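Long-range contact in CTD kinase subunit gamma (Schizosaccharomyces pombe, PDB 5CE7), which probably acts, together with its partner subunits, in the kinase complex that hyperphosphorylates the C-terminal repeat domain of RNA polymerase II during transcription elongation: residues M8-L13 / Y42-E47. Sequence-based numbering, arbitrary orientation.
Sequences MTFLQL and YSCIWE
Helices 3-14 and 38-51 pack at the N-terminal end of the right-handed superhelix of this noncanonical CTD-interacting domain. Over segments 8-13 and 42-47 the axes come within 10.0 Å at a crossing angle of -43°, and the contact is mainly apolar. Phe10 reaches across with CG anti to its backbone N (chi1 -171°), presenting a ring edge: CD2 lies 3.6 Å from Cys44 CB, and CE2 3.9 Å from Ile45 CG1, both carbons near the ring plane. The Cys44 sulfur, anti to its carbonyl carbon and beside the backbone N, also sits at this edge and near Leu11 CG, SG 5.5 Å from the centroid of the Phe10 ring and 86° off its normal. Phe30 and Ala31 of helix 25-33 and Phe63 of helix 54-73 touch Phe10, so the ring joins four helices. An alanine in place of Phe10 would remove the edge that meets Cys44 and Ile45 and would probably loosen this junction. Leu11, its CA 6.5 Å from Cys44 CA, packs CD2 4.0 Å from Cys44 CB, which thus touches both side chains. Glu47 extends across Leu11 at about a right angle, bringing OE1 to 3.9 Å from both Leu11 CD1 and Leu11 CD2.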
HETATM    1  N   MSE A   8       8.897  -1.502  15.790  1.00 12.63           N
HETATM    2  CA  MSE A   8      10.338  -1.567  15.524  1.00 13.08           C
HETATM    3  C   MSE A   8      10.692  -2.661  14.507  1.00 12.65           C
HETATM    4  O   MSE A   8      11.397  -2.417  13.515  1.00 12.14           O
HETATM    5  CB  MSE A   8      11.124  -1.813  16.822  1.00 15.44           C
HETATM    6  CG  MSE A   8      12.639  -1.789  16.602  1.00 21.04           C
HETATM    7 SE   MSE A   8      13.247  -0.052  15.920  1.00 34.40          SE
HETATM    8  CE  MSE A   8      12.938   0.948  17.551  1.00  9.05           C
ATOM      9  N   THR A   9      10.208  -3.866  14.772  1.00 11.69           N
ATOM     10  CA  THR A   9      10.415  -4.996  13.878  1.00 12.49           C
ATOM     11  C   THR A   9       9.790  -4.763  12.503  1.00 17.24           C
ATOM     12  O   THR A   9      10.422  -5.018  11.467  1.00 14.84           O
ATOM     13  CB  THR A   9       9.869  -6.294  14.496  1.00 15.46           C
ATOM     14  OG1 THR A   9      10.502  -6.512  15.763  1.00 17.92           O
ATOM     15  CG2 THR A   9      10.160  -7.495  13.586  1.00 16.21           C
ATOM     16  N   PHE A  10       8.551  -4.277  12.483  1.00 16.97           N
ATOM     17  CA  PHE A  10       7.866  -4.036  11.212  1.00 19.92           C
ATOM     18  C   PHE A  10       8.604  -3.003  10.359  1.00 18.05           C
ATOM     19  O   PHE A  10       8.764  -3.187   9.151  1.00 17.87           O
ATOM     20  CB  PHE A  10       6.400  -3.639  11.444  1.00 16.01           C
ATOM     21  CG  PHE A  10       5.569  -3.570  10.188  1.00 14.91           C
ATOM     22  CD1 PHE A  10       5.401  -4.695   9.378  1.00 15.48           C
ATOM     23  CD2 PHE A  10       4.921  -2.389   9.831  1.00 14.23           C
ATOM     24  CE1 PHE A  10       4.616  -4.637   8.229  1.00 16.58           C
ATOM     25  CE2 PHE A  10       4.136  -2.328   8.679  1.00 16.15           C
ATOM     26  CZ  PHE A  10       3.982  -3.447   7.884  1.00 14.25           C
ATOM     27  N   LEU A  11       9.070  -1.927  10.982  1.00 15.90           N
ATOM     28  CA  LEU A  11       9.839  -0.913  10.262  1.00 16.87           C
ATOM     29  C   LEU A  11      11.111  -1.507   9.625  1.00 18.18           C
ATOM     30  O   LEU A  11      11.456  -1.174   8.490  1.00 13.59           O
ATOM     31  CB  LEU A  11      10.173   0.291  11.173  1.00 13.53           C
ATOM     32  CG  LEU A  11       9.046   1.308  11.437  1.00 14.58           C
ATOM     33  CD1 LEU A  11       9.453   2.326  12.508  1.00 12.68           C
ATOM     34  CD2 LEU A  11       8.633   2.025  10.121  1.00 14.11           C
ATOM     35  N   GLN A  12      11.802  -2.381  10.356  1.00 15.31           N
ATOM     36  CA  GLN A  12      12.977  -3.075   9.819  1.00 14.48           C
ATOM     37  C   GLN A  12      12.604  -3.958   8.627  1.00 15.61           C
ATOM     38  O   GLN A  12      13.280  -3.954   7.600  1.00 16.73           O
ATOM     39  CB  GLN A  12      13.668  -3.898  10.911  1.00 12.98           C
ATOM     40  CG  GLN A  12      14.300  -3.047  12.013  1.00 14.33           C
ATOM     41  CD  GLN A  12      14.934  -3.894  13.099  1.00 23.12           C
ATOM     42  OE1 GLN A  12      15.955  -4.542  12.882  1.00 26.95           O
ATOM     43  NE2 GLN A  12      14.323  -3.897  14.273  1.00 23.58           N
ATOM     44  N   LEU A  13      11.518  -4.712   8.755  1.00 16.27           N
ATOM     45  CA  LEU A  13      11.011  -5.503   7.637  1.00 16.39           C
ATOM     46  C   LEU A  13      10.657  -4.634   6.417  1.00 18.14           C
ATOM     47  O   LEU A  13      10.979  -4.987   5.278  1.00 15.42           O
ATOM     48  CB  LEU A  13       9.792  -6.312   8.091  1.00 21.20           C
ATOM     49  CG  LEU A  13       9.986  -7.797   8.410  1.00 27.45           C
ATOM     50  CD1 LEU A  13      11.437  -8.178   8.604  1.00 26.75           C
ATOM     51  CD2 LEU A  13       9.125  -8.220   9.598  1.00 20.52           C
ATOM     52  N   TYR A  42      -0.196  -0.015  10.461  1.00 15.08           N
ATOM     53  CA  TYR A  42      -0.680   0.790   9.346  1.00 14.71           C
ATOM     54  C   TYR A  42      -0.045   2.192   9.373  1.00 15.70           C
ATOM     55  O   TYR A  42       0.248   2.783   8.326  1.00 12.61           O
ATOM     56  CB  TYR A  42      -2.214   0.868   9.350  1.00 16.33           C
ATOM     57  CG  TYR A  42      -2.779   1.566   8.139  1.00 19.48           C
ATOM     58  CD1 TYR A  42      -2.678   0.992   6.872  1.00 17.01           C
ATOM     59  CD2 TYR A  42      -3.392   2.813   8.249  1.00 18.89           C
ATOM     60  CE1 TYR A  42      -3.178   1.639   5.751  1.00 14.24           C
ATOM     61  CE2 TYR A  42      -3.898   3.460   7.133  1.00 18.63           C
ATOM     62  CZ  TYR A  42      -3.786   2.864   5.895  1.00 14.54           C
ATOM     63  OH  TYR A  42      -4.277   3.508   4.793  1.00 16.44           O
ATOM     64  N   SER A  43       0.188   2.723  10.572  1.00 12.06           N
ATOM     65  CA  SER A  43       0.843   4.013  10.697  1.00 10.91           C
ATOM     66  C   SER A  43       2.314   3.925  10.321  1.00 10.50           C
ATOM     67  O   SER A  43       2.903   4.903   9.862  1.00 13.49           O
ATOM     68  CB  SER A  43       0.684   4.594  12.113  1.00 16.89           C
ATOM     69  OG  SER A  43      -0.637   5.039  12.316  1.00 21.13           O
ATOM     70  N   CYS A  44       2.914   2.757  10.524  1.00 11.77           N
ATOM     71  CA  CYS A  44       4.296   2.538  10.088  1.00 14.48           C
ATOM     72  C   CYS A  44       4.387   2.651   8.562  1.00 14.56           C
ATOM     73  O   CYS A  44       5.358   3.193   8.027  1.00 11.81           O
ATOM     74  CB  CYS A  44       4.787   1.152  10.515  1.00 12.00           C
ATOM     75  SG  CYS A  44       5.044   0.894  12.297  1.00 14.40           S
ATOM     76  N   ILE A  45       3.380   2.118   7.875  1.00 14.50           N
ATOM     77  CA  ILE A  45       3.313   2.183   6.409  1.00 12.19           C
ATOM     78  C   ILE A  45       3.276   3.632   5.936  1.00 12.36           C
ATOM     79  O   ILE A  45       4.063   4.030   5.073  1.00 11.72           O
ATOM     80  CB  ILE A  45       2.091   1.406   5.838  1.00 15.63           C
ATOM     81  CG1 ILE A  45       2.186  -0.085   6.205  1.00 13.64           C
ATOM     82  CG2 ILE A  45       2.012   1.599   4.308  1.00 18.65           C
ATOM     83  CD1 ILE A  45       0.928  -0.904   5.879  1.00 14.74           C
ATOM     84  N   TRP A  46       2.387   4.432   6.522  1.00  9.58           N
ATOM     85  CA  TRP A  46       2.318   5.860   6.178  1.00 14.96           C
ATOM     86  C   TRP A  46       3.552   6.668   6.595  1.00 17.13           C
ATOM     87  O   TRP A  46       3.928   7.628   5.913  1.00 17.40           O
ATOM     88  CB  TRP A  46       1.022   6.505   6.693  1.00 16.24           C
ATOM     89  CG  TRP A  46      -0.097   6.305   5.707  1.00 16.35           C
ATOM     90  CD1 TRP A  46      -1.067   5.353   5.747  1.00 17.58           C
ATOM     91  CD2 TRP A  46      -0.305   7.045   4.494  1.00 17.71           C
ATOM     92  NE1 TRP A  46      -1.881   5.458   4.636  1.00 19.45           N
ATOM     93  CE2 TRP A  46      -1.439   6.495   3.861  1.00 20.61           C
ATOM     94  CE3 TRP A  46       0.355   8.119   3.892  1.00 20.32           C
ATOM     95  CZ2 TRP A  46      -1.933   6.995   2.644  1.00 20.77           C
ATOM     96  CZ3 TRP A  46      -0.136   8.611   2.679  1.00 25.00           C
ATOM     97  CH2 TRP A  46      -1.274   8.049   2.073  1.00 22.32           C
ATOM     98  N   GLU A  47       4.181   6.281   7.702  1.00 12.84           N
ATOM     99  CA  GLU A  47       5.434   6.916   8.112  1.00 12.62           C
ATOM    100  C   GLU A  47       6.506   6.734   7.031  1.00 13.58           C
ATOM    101  O   GLU A  47       7.268   7.655   6.723  1.00 17.91           O
ATOM    102  CB  GLU A  47       5.929   6.319   9.433  1.00 15.24           C
ATOM    103  CG  GLU A  47       7.184   6.979   9.994  1.00 18.93           C
ATOM    104  CD  GLU A  47       7.646   6.337  11.306  1.00 16.80           C
ATOM    105  OE1 GLU A  47       7.077   5.294  11.676  1.00 12.74           O
ATOM    106  OE2 GLU A  47       8.583   6.873  11.945  1.00 17.15           O
TER